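Local coordinates for berberine bridge enzyme-like protein (Arabidopsis thaliana, PDB 5D79) that binds FAD, belongs to the oxygen-dependent FAD-linked oxidoreductases and takes part in adaptation to salt stress, at residues 486-491 and 516-521. Residues are numbered along the deposited sequence; the frame is centred on the assembly and turned at random.
Sequences KTKYEE and PTDFFC
Lys488 reaches across to the carboxylate of Asp518 and forms a salt bridge with it. NZ donates a hydrogen bond to OD2 of Asp518 at 3.1 Å. OD2 accepts through its syn lone pair, on the side of OD1. The two side chains approach from opposite directions. The lysine chain bends at CG-CD (chi3 61°) and is otherwise extended, which brings both CD and CE of Lys488 to 3.9 Å from OD2 of Asp518. On the partner, CG lies anti to the backbone N (chi1 -165°), which places OD2 within reach of NZ of Lys488.

The close part of the contact is this one ion pair. The backbones stay well apart, with the CA atoms of Lys488 and Asp518 10.5 Å from each other. Lys488 opens helix 488-500, directly after the N-cap residue Thr487. Asp518 sits in the loop that follows helix 504-514. These two consecutive helices make up most of the chain between the partners, so the pair ties the start of the first to the loop after the second. The contact lies at the protein surface, in the C-terminal berberine and berberine-like region. The side chain of Cys521 is about 10 Å from the bound FAD.

OD1 of Asp518 has its own charged partner, NZ of Lys511 in helix 504-514. Two lysines thus share the acid, which probably keeps it ionised. NZ of Lys511 also hydrogen-bonds to the carbonyl O of Phe520. Lys488 in turn makes a cation-pi contact with Tyr481.

The looser side is bridged by water. One molecule donates to OD1 of Asp518 at 3.1 Å and accepts a weak bond from NZ of Lys488 at 3.3 Å. Cys521 adds only a light touch, its CB 4.0 Å from NZ of Lys488.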
# COMPACT_ATOMS: atom_id res chain seq x y z
N LYS A 486 26.77 -4.12 -14.13
CA LYS A 486 26.76 -4.86 -15.39
C LYS A 486 25.43 -5.55 -15.66
O LYS A 486 24.89 -5.47 -16.76
CB LYS A 486 27.87 -5.93 -15.43
CG LYS A 486 27.60 -7.02 -16.49
CD LYS A 486 28.65 -8.13 -16.52
CE LYS A 486 28.13 -9.37 -17.26
NZ LYS A 486 27.78 -9.15 -18.70
N THR A 487 24.93 -6.24 -14.64
CA THR A 487 23.70 -6.99 -14.78
C THR A 487 22.59 -6.37 -13.95
O THR A 487 22.84 -5.59 -13.04
CB THR A 487 23.88 -8.46 -14.34
OG1 THR A 487 24.52 -8.49 -13.05
CG2 THR A 487 24.73 -9.22 -15.36
N LYS A 488 21.36 -6.71 -14.29
CA LYS A 488 20.24 -6.21 -13.51
C LYS A 488 20.28 -6.79 -12.11
O LYS A 488 19.90 -6.11 -11.16
CB LYS A 488 18.92 -6.54 -14.20
CG LYS A 488 18.75 -5.79 -15.50
CD LYS A 488 17.34 -5.94 -16.04
CE LYS A 488 16.30 -5.39 -15.08
NZ LYS A 488 14.94 -5.40 -15.70
N TYR A 489 20.77 -8.02 -11.96
CA TYR A 489 20.81 -8.64 -10.64
C TYR A 489 21.61 -7.81 -9.64
O TYR A 489 21.18 -7.61 -8.50
CB TYR A 489 21.40 -10.06 -10.69
CG TYR A 489 21.69 -10.62 -9.31
CD1 TYR A 489 20.70 -11.22 -8.55
CD2 TYR A 489 22.97 -10.52 -8.75
CE1 TYR A 489 20.97 -11.72 -7.28
CE2 TYR A 489 23.25 -11.02 -7.48
CZ TYR A 489 22.24 -11.61 -6.75
OH TYR A 489 22.52 -12.09 -5.50
N GLU A 490 22.79 -7.34 -10.04
CA GLU A 490 23.65 -6.62 -9.12
C GLU A 490 23.10 -5.22 -8.85
O GLU A 490 23.25 -4.69 -7.75
CB GLU A 490 25.09 -6.55 -9.65
CG GLU A 490 25.79 -7.91 -9.81
CD GLU A 490 26.18 -8.60 -8.49
OE1 GLU A 490 25.93 -8.03 -7.40
OE2 GLU A 490 26.76 -9.71 -8.55
N GLU A 491 22.44 -4.63 -9.84
CA GLU A 491 21.89 -3.30 -9.66
C GLU A 491 20.60 -3.34 -8.84
O GLU A 491 20.36 -2.49 -7.98
CB GLU A 491 21.64 -2.63 -11.01
CG GLU A 491 21.65 -1.10 -10.95
CD GLU A 491 21.45 -0.46 -12.30
OE1 GLU A 491 21.15 -1.18 -13.28
OE2 GLU A 491 21.57 0.78 -12.39
N PRO A 516 11.22 -15.94 -17.20
CA PRO A 516 12.61 -16.02 -17.69
C PRO A 516 12.94 -15.06 -18.85
O PRO A 516 14.11 -14.85 -19.18
CB PRO A 516 12.73 -17.48 -18.14
CG PRO A 516 11.35 -17.84 -18.54
CD PRO A 516 10.43 -17.12 -17.60
N THR A 517 11.91 -14.50 -19.47
CA THR A 517 12.12 -13.50 -20.50
C THR A 517 12.23 -12.12 -19.86
O THR A 517 12.62 -11.16 -20.53
CB THR A 517 10.99 -13.50 -21.53
OG1 THR A 517 9.72 -13.56 -20.87
CG2 THR A 517 11.13 -14.70 -22.42
N ASP A 518 11.91 -12.05 -18.57
CA ASP A 518 11.81 -10.79 -17.85
C ASP A 518 10.79 -9.84 -18.53
O ASP A 518 11.06 -8.65 -18.70
CB ASP A 518 13.19 -10.13 -17.74
CG ASP A 518 13.23 -9.02 -16.70
OD1 ASP A 518 12.32 -8.95 -15.85
OD2 ASP A 518 14.18 -8.20 -16.74
N PHE A 519 9.62 -10.35 -18.91
CA PHE A 519 8.61 -9.50 -19.53
C PHE A 519 8.07 -8.48 -18.54
O PHE A 519 7.94 -7.30 -18.86
CB PHE A 519 7.44 -10.31 -20.11
CG PHE A 519 6.33 -9.44 -20.70
CD1 PHE A 519 6.52 -8.76 -21.92
CD2 PHE A 519 5.12 -9.29 -20.05
CE1 PHE A 519 5.51 -7.96 -22.46
CE2 PHE A 519 4.10 -8.48 -20.59
CZ PHE A 519 4.30 -7.82 -21.80
N PHE A 520 7.74 -8.95 -17.35
CA PHE A 520 7.17 -8.06 -16.34
C PHE A 520 8.26 -7.32 -15.58
O PHE A 520 8.83 -7.85 -14.63
CB PHE A 520 6.27 -8.86 -15.40
CG PHE A 520 5.09 -9.47 -16.09
CD1 PHE A 520 3.97 -8.71 -16.38
CD2 PHE A 520 5.12 -10.80 -16.49
CE1 PHE A 520 2.89 -9.26 -17.02
CE2 PHE A 520 4.03 -11.35 -17.15
CZ PHE A 520 2.93 -10.59 -17.41
N CYS A 521 8.56 -6.10 -16.03
CA CYS A 521 9.62 -5.30 -15.44
C CYS A 521 9.24 -3.82 -15.36
O CYS A 521 8.59 -3.29 -16.26
CB CYS A 521 10.93 -5.46 -16.23
SG CYS A 521 11.03 -4.62 -17.86
O HOH W 1 13.16 -7.18 -13.49